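Local coordinates for lysozyme inhibitor LprI-like N-terminal domain-containing protein (Burkholderia thailandensis, PDB 6AR7) that is of unknown function but probably belongs with the LprI-like proteins, and may inhibit lysozyme, at residues W79-R84 with S194-P199; P72-R77 with G143-V148. One frame throughout, in Å; residues are numbered along the deposited sequence.

Contact 1 and contact 2 both draw on helix 73-101, the first nearly two turns into it and the second at its very start. In contact 1 that helix meets the end of helix 180-197 in a largely buried setting, where an indole, a selenium atom and small side chains pack together. Contact 2 lies at the surface, about 10 Å away between centres, and joins the helix to the loop after helix 107-136 through methyl groups, a proline ring and one carboxylate. The two also touch directly: P199 and H146 are probably joined by a backbone hydrogen bond, so the loop of contact 2 borders segment 194-199.

Contact 1 (W79-R84 with S194-P199)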
loop_
_atom_site.group_PDB
_atom_site.type_symbol
_atom_site.label_atom_id
_atom_site.label_comp_id
_atom_site.label_asym_id
_atom_site.label_seq_id
_atom_site.Cartn_x
_atom_site.Cartn_y
_atom_site.Cartn_z
ATOM N N TRP A 79 4.835 7.674 13.655
ATOM C CA TRP A 79 4.570 7.793 12.219
ATOM C C TRP A 79 5.866 7.910 11.429
ATOM O O TRP A 79 5.968 7.377 10.313
ATOM C CB TRP A 79 3.647 8.979 11.933
ATOM C CG TRP A 79 2.215 8.632 12.176
ATOM C CD1 TRP A 79 1.500 8.867 13.316
ATOM C CD2 TRP A 79 1.319 7.972 11.269
ATOM N NE1 TRP A 79 0.221 8.384 13.180
ATOM C CE2 TRP A 79 0.082 7.841 11.928
ATOM C CE3 TRP A 79 1.445 7.476 9.967
ATOM C CZ2 TRP A 79 -1.020 7.231 11.329
ATOM C CZ3 TRP A 79 0.348 6.879 9.375
ATOM C CH2 TRP A 79 -0.869 6.766 10.053
ATOM N N GLN A 80 6.867 8.601 11.987
ATOM C CA GLN A 80 8.160 8.673 11.318
ATOM C C GLN A 80 8.728 7.282 11.123
ATOM O O GLN A 80 9.281 6.967 10.063
ATOM C CB GLN A 80 9.135 9.539 12.111
ATOM C CG GLN A 80 8.782 11.010 12.066
ATOM C CD GLN A 80 9.723 11.843 12.906
ATOM O OE1 GLN A 80 10.154 11.411 13.972
ATOM N NE2 GLN A 80 10.024 13.051 12.447
ATOM N N GLU A 81 8.583 6.434 12.135
ATOM C CA GLU A 81 9.013 5.055 12.000
ATOM C C GLU A 81 8.207 4.338 10.923
ATOM O O GLU A 81 8.775 3.628 10.081
ATOM C CB GLU A 81 8.864 4.338 13.344
ATOM C CG GLU A 81 9.249 2.865 13.297
ATOM C CD GLU A 81 10.706 2.623 12.956
ATOM O OE1 GLU A 81 11.547 3.515 13.185
ATOM O OE2 GLU A 81 11.003 1.538 12.421
ATOM N N SER A 82 6.885 4.545 10.906
ATOM C CA SER A 82 6.050 3.880 9.908
ATOM C C SER A 82 6.455 4.283 8.492
ATOM O O SER A 82 6.474 3.445 7.580
ATOM C CB SER A 82 4.575 4.195 10.162
ATOM O OG SER A 82 4.195 5.420 9.562
ATOM N N GLN A 83 6.817 5.555 8.297
ATOM C CA GLN A 83 7.175 6.008 6.955
ATOM C C GLN A 83 8.512 5.429 6.518
ATOM O O GLN A 83 8.680 5.046 5.357
ATOM C CB GLN A 83 7.206 7.540 6.895
ATOM C CG GLN A 83 7.457 8.112 5.476
ATOM C CD GLN A 83 6.298 7.881 4.515
ATOM O OE1 GLN A 83 5.249 7.322 4.871
ATOM N NE2 GLN A 83 6.492 8.295 3.273
ATOM N N ARG A 84 9.478 5.352 7.434
ATOM C CA ARG A 84 10.730 4.692 7.098
ATOM C C ARG A 84 10.470 3.247 6.669
ATOM O O ARG A 84 11.060 2.758 5.698
ATOM C CB ARG A 84 11.668 4.735 8.306
ATOM C CG ARG A 84 12.518 6.014 8.441
ATOM C CD ARG A 84 13.555 5.913 9.587
ATOM N NE ARG A 84 12.973 5.693 10.920
ATOM C CZ ARG A 84 12.614 6.657 11.772
ATOM N NH1 ARG A 84 12.775 7.931 11.450
ATOM N NH2 ARG A 84 12.094 6.345 12.955
ATOM N N SER A 194 3.705 -3.075 8.628
ATOM C CA SER A 194 2.462 -3.360 9.330
ATOM C C SER A 194 2.643 -3.217 10.838
ATOM O O SER A 194 1.823 -2.589 11.515
ATOM C CB SER A 194 1.982 -4.764 8.973
ATOM O OG SER A 194 0.770 -5.058 9.629
ATOM N N ASP A 195 3.727 -3.778 11.382
ATOM C CA ASP A 195 3.936 -3.671 12.822
ATOM C C ASP A 195 4.087 -2.216 13.254
ATOM O O ASP A 195 3.577 -1.817 14.307
ATOM C CB ASP A 195 5.167 -4.471 13.264
ATOM C CG ASP A 195 4.977 -5.980 13.121
ATOM O OD1 ASP A 195 3.812 -6.448 13.068
ATOM O OD2 ASP A 195 6.001 -6.695 13.090
ATOM N N ALA A 196 4.763 -1.399 12.446
ATOM C CA ALA A 196 4.983 -0.012 12.856
ATOM C C ALA A 196 3.666 0.740 12.961
ATOM O O ALA A 196 3.529 1.653 13.787
ATOM C CB ALA A 196 5.928 0.679 11.873
HETATM N N MSE A 197 2.671 0.314 12.196
HETATM C CA MSE A 197 1.372 0.965 12.118
HETATM C C MSE A 197 0.381 0.558 13.214
HETATM O O MSE A 197 -0.493 1.342 13.581
HETATM C CB MSE A 197 0.762 0.670 10.750
HETATM C CG MSE A 197 1.494 1.380 9.622
HETATM SE SE MSE A 197 1.017 3.309 9.652
HETATM C CE MSE A 197 -0.731 3.139 8.763
ATOM N N THR A 198 0.504 -0.665 13.727
ATOM C CA THR A 198 -0.458 -1.147 14.714
ATOM C C THR A 198 -0.696 -0.200 15.881
ATOM O O THR A 198 -1.872 -0.005 16.235
ATOM C CB THR A 198 -0.033 -2.510 15.270
ATOM O OG1 THR A 198 0.192 -3.405 14.186
ATOM C CG2 THR A 198 -1.132 -3.056 16.161
ATOM N N PRO A 199 0.318 0.432 16.494
ATOM C CA PRO A 199 0.032 1.342 17.613
ATOM C C PRO A 199 -0.628 2.644 17.200
ATOM O O PRO A 199 -1.149 3.340 18.077
ATOM C CB PRO A 199 1.421 1.621 18.215
ATOM C CG PRO A 199 2.335 0.629 17.613
ATOM C CD PRO A 199 1.769 0.322 16.263
#
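The selenium of M197, a selenomethionine, lies against the six-membered ring of W79 in a Met-aromatic contact, here joining two helices of an all-helical fold, 73-101 and 180-197. SE sits 4.2 Å from the centroid of the W79 six-membered ring and 36° off its normal, an oblique approach. The closest ring atom is W79 CZ3, 3.6 Å from M197 SE, while the terminal methyl CE reaches along the same end of the indole to CZ3 and CH2. Bends at chi2 and chi3 turn the M197 chain, so that its end reaches the ring. Roughly at right angles to the ring contact, the selenium also meets S82, with CB 3.7 Å from SE. Beside this pair the CA atoms of S82 and A196, 5.0 Å apart, are the nearest of the two segments, and the A196 methyl lies against the S82 backbone; E81 CG brushes the same methyl more loosely.

Further out, residues of helix 107-136 fix the polar ends: W79 NE1 is hydrogen-bonded to Y135 OH, and S82 OG to R124 NH2, and the R124 side chain also packs on both W79 and M197. The W79 carbonyl has two donors, Q83 N of the helix ladder and the serine hydroxyl, with S82 OG to W79 O measuring 2.7 Å and the donor tilted 15° from the carbonyl plane.

Contact 2 (P72-R77 with G143-V148); sequences PADARR and GAVHRV
The methyl groups of A75 and A144 meet at 3.5 Å between their CB atoms, and around this point the loop 143-148 fits against the first turn of helix 73-101. Small size is what permits the closeness: the two residues also have the nearest CA atoms of the contact, 5.8 Å apart. The A144 methyl is the first bump. It projects into a shallow hollow bordered by A75 CB and by the ring of P72, the N-cap residue, whose CG lies 4.2 Å from A144 CB. Y135 of helix 107-136 touches both alanines.

V145 supplies the second bump. Its CG2 branch, placed anti to the carbonyl carbon, enters the angle between the D74 side chain and the backbone at A75, lying 3.6 Å from A75 N. D74 forms the outer wall of this notch: chi1 of 51° puts its carboxylate between the backbone N and the carbonyl carbon, and the side chain slides past the valine in the opposite direction. Carboxylate oxygen OD1 of D74 comes to 3.2 Å from V145 CG2, a snug approach of oxygen to methyl. V145 also packs on L200, and the next residue, H146, is hydrogen-bonded through NE2 to the V201 carbonyl.

With methyl groups and a proline ring in van der Waals contact and the D74 carboxylate meeting carbon, these two segments are held to each other by shape and dispersion, without directional polar bonds to fix the loop on the helix.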
loop_
_atom_site.group_PDB
_atom_site.type_symbol
_atom_site.label_atom_id
_atom_site.label_comp_id
_atom_site.label_asym_id
_atom_site.label_seq_id
_atom_site.Cartn_x
_atom_site.Cartn_y
_atom_site.Cartn_z
ATOM N N PRO A 72 1.379 15.034 18.228
ATOM C CA PRO A 72 2.105 14.972 19.500
ATOM C C PRO A 72 3.339 14.096 19.344
ATOM O O PRO A 72 3.432 13.268 18.438
ATOM C CB PRO A 72 1.088 14.349 20.464
ATOM C CG PRO A 72 0.126 13.615 19.577
ATOM C CD PRO A 72 0.038 14.433 18.324
ATOM N N ALA A 73 4.279 14.270 20.272
ATOM C CA ALA A 73 5.626 13.722 20.112
ATOM C C ALA A 73 5.629 12.205 19.942
ATOM O O ALA A 73 6.361 11.679 19.098
ATOM C CB ALA A 73 6.497 14.119 21.304
ATOM N N ASP A 74 4.844 11.485 20.749
ATOM C CA ASP A 74 4.825 10.024 20.657
ATOM C C ASP A 74 4.321 9.566 19.292
ATOM O O ASP A 74 4.959 8.747 18.627
ATOM C CB ASP A 74 3.963 9.447 21.784
ATOM C CG ASP A 74 2.587 10.104 21.870
ATOM O OD1 ASP A 74 1.564 9.388 21.845
ATOM O OD2 ASP A 74 2.526 11.347 21.956
ATOM N N ALA A 75 3.198 10.123 18.840
ATOM C CA ALA A 75 2.662 9.755 17.538
ATOM C C ALA A 75 3.589 10.197 16.416
ATOM O O ALA A 75 3.724 9.497 15.401
ATOM C CB ALA A 75 1.278 10.363 17.359
ATOM N N ARG A 76 4.239 11.354 16.575
ATOM C CA ARG A 76 5.141 11.823 15.529
ATOM C C ARG A 76 6.253 10.805 15.280
ATOM O O ARG A 76 6.447 10.349 14.145
ATOM C CB ARG A 76 5.727 13.189 15.899
ATOM C CG ARG A 76 6.643 13.738 14.811
ATOM C CD ARG A 76 7.338 15.035 15.210
ATOM N NE ARG A 76 8.389 14.802 16.192
ATOM C CZ ARG A 76 8.363 15.244 17.446
ATOM N NH1 ARG A 76 7.342 15.974 17.881
ATOM N NH2 ARG A 76 9.370 14.963 18.261
ATOM N N ARG A 77 6.962 10.405 16.342
ATOM C CA ARG A 77 8.025 9.413 16.200
ATOM C C ARG A 77 7.479 8.095 15.667
ATOM O O ARG A 77 8.129 7.434 14.850
ATOM C CB ARG A 77 8.737 9.193 17.538
ATOM C CG ARG A 77 9.566 10.383 17.982
ATOM C CD ARG A 77 10.402 10.062 19.218
ATOM N NE ARG A 77 9.594 10.041 20.431
ATOM C CZ ARG A 77 9.338 11.118 21.166
ATOM N NH1 ARG A 77 9.829 12.297 20.803
ATOM N NH2 ARG A 77 8.592 11.017 22.257
ATOM N N GLY A 143 -4.555 9.975 22.978
ATOM C CA GLY A 143 -4.670 8.565 22.653
ATOM C C GLY A 143 -4.126 8.200 21.293
ATOM O O GLY A 143 -4.507 7.167 20.733
ATOM N N ALA A 144 -3.224 9.022 20.750
ATOM C CA ALA A 144 -2.702 8.790 19.409
ATOM C C ALA A 144 -1.959 7.463 19.324
ATOM O O ALA A 144 -2.071 6.742 18.325
ATOM C CB ALA A 144 -1.799 9.947 18.999
ATOM N N VAL A 145 -1.188 7.128 20.358
ATOM C CA VAL A 145 -0.454 5.868 20.439
ATOM C C VAL A 145 -1.129 4.982 21.475
ATOM O O VAL A 145 -1.388 5.422 22.601
ATOM C CB VAL A 145 1.019 6.100 20.812
ATOM C CG1 VAL A 145 1.729 4.769 21.012
ATOM C CG2 VAL A 145 1.714 6.948 19.755
ATOM N N HIS A 146 -1.395 3.732 21.107
ATOM C CA HIS A 146 -2.040 2.791 22.006
ATOM C C HIS A 146 -1.253 1.484 22.025
ATOM O O HIS A 146 -0.387 1.233 21.178
ATOM C CB HIS A 146 -3.504 2.548 21.609
ATOM C CG HIS A 146 -3.679 2.085 20.199
ATOM N ND1 HIS A 146 -3.399 0.793 19.801
ATOM C CD2 HIS A 146 -4.107 2.734 19.091
ATOM C CE1 HIS A 146 -3.645 0.669 18.508
ATOM N NE2 HIS A 146 -4.075 1.832 18.054
ATOM N N ARG A 147 -1.564 0.655 23.017
ATOM C CA ARG A 147 -0.891 -0.623 23.197
ATOM C C ARG A 147 -1.269 -1.613 22.099
ATOM O O ARG A 147 -2.365 -1.573 21.538
ATOM C CB ARG A 147 -1.223 -1.215 24.569
ATOM N N VAL A 148 -0.344 -2.518 21.804
ATOM C CA VAL A 148 -0.524 -3.496 20.742
ATOM C C VAL A 148 -1.075 -4.786 21.351
ATOM O O VAL A 148 -0.387 -5.488 22.095
ATOM C CB VAL A 148 0.796 -3.742 20.003
ATOM C CG1 VAL A 148 0.687 -4.964 19.129
ATOM C CG2 VAL A 148 1.167 -2.508 19.178
#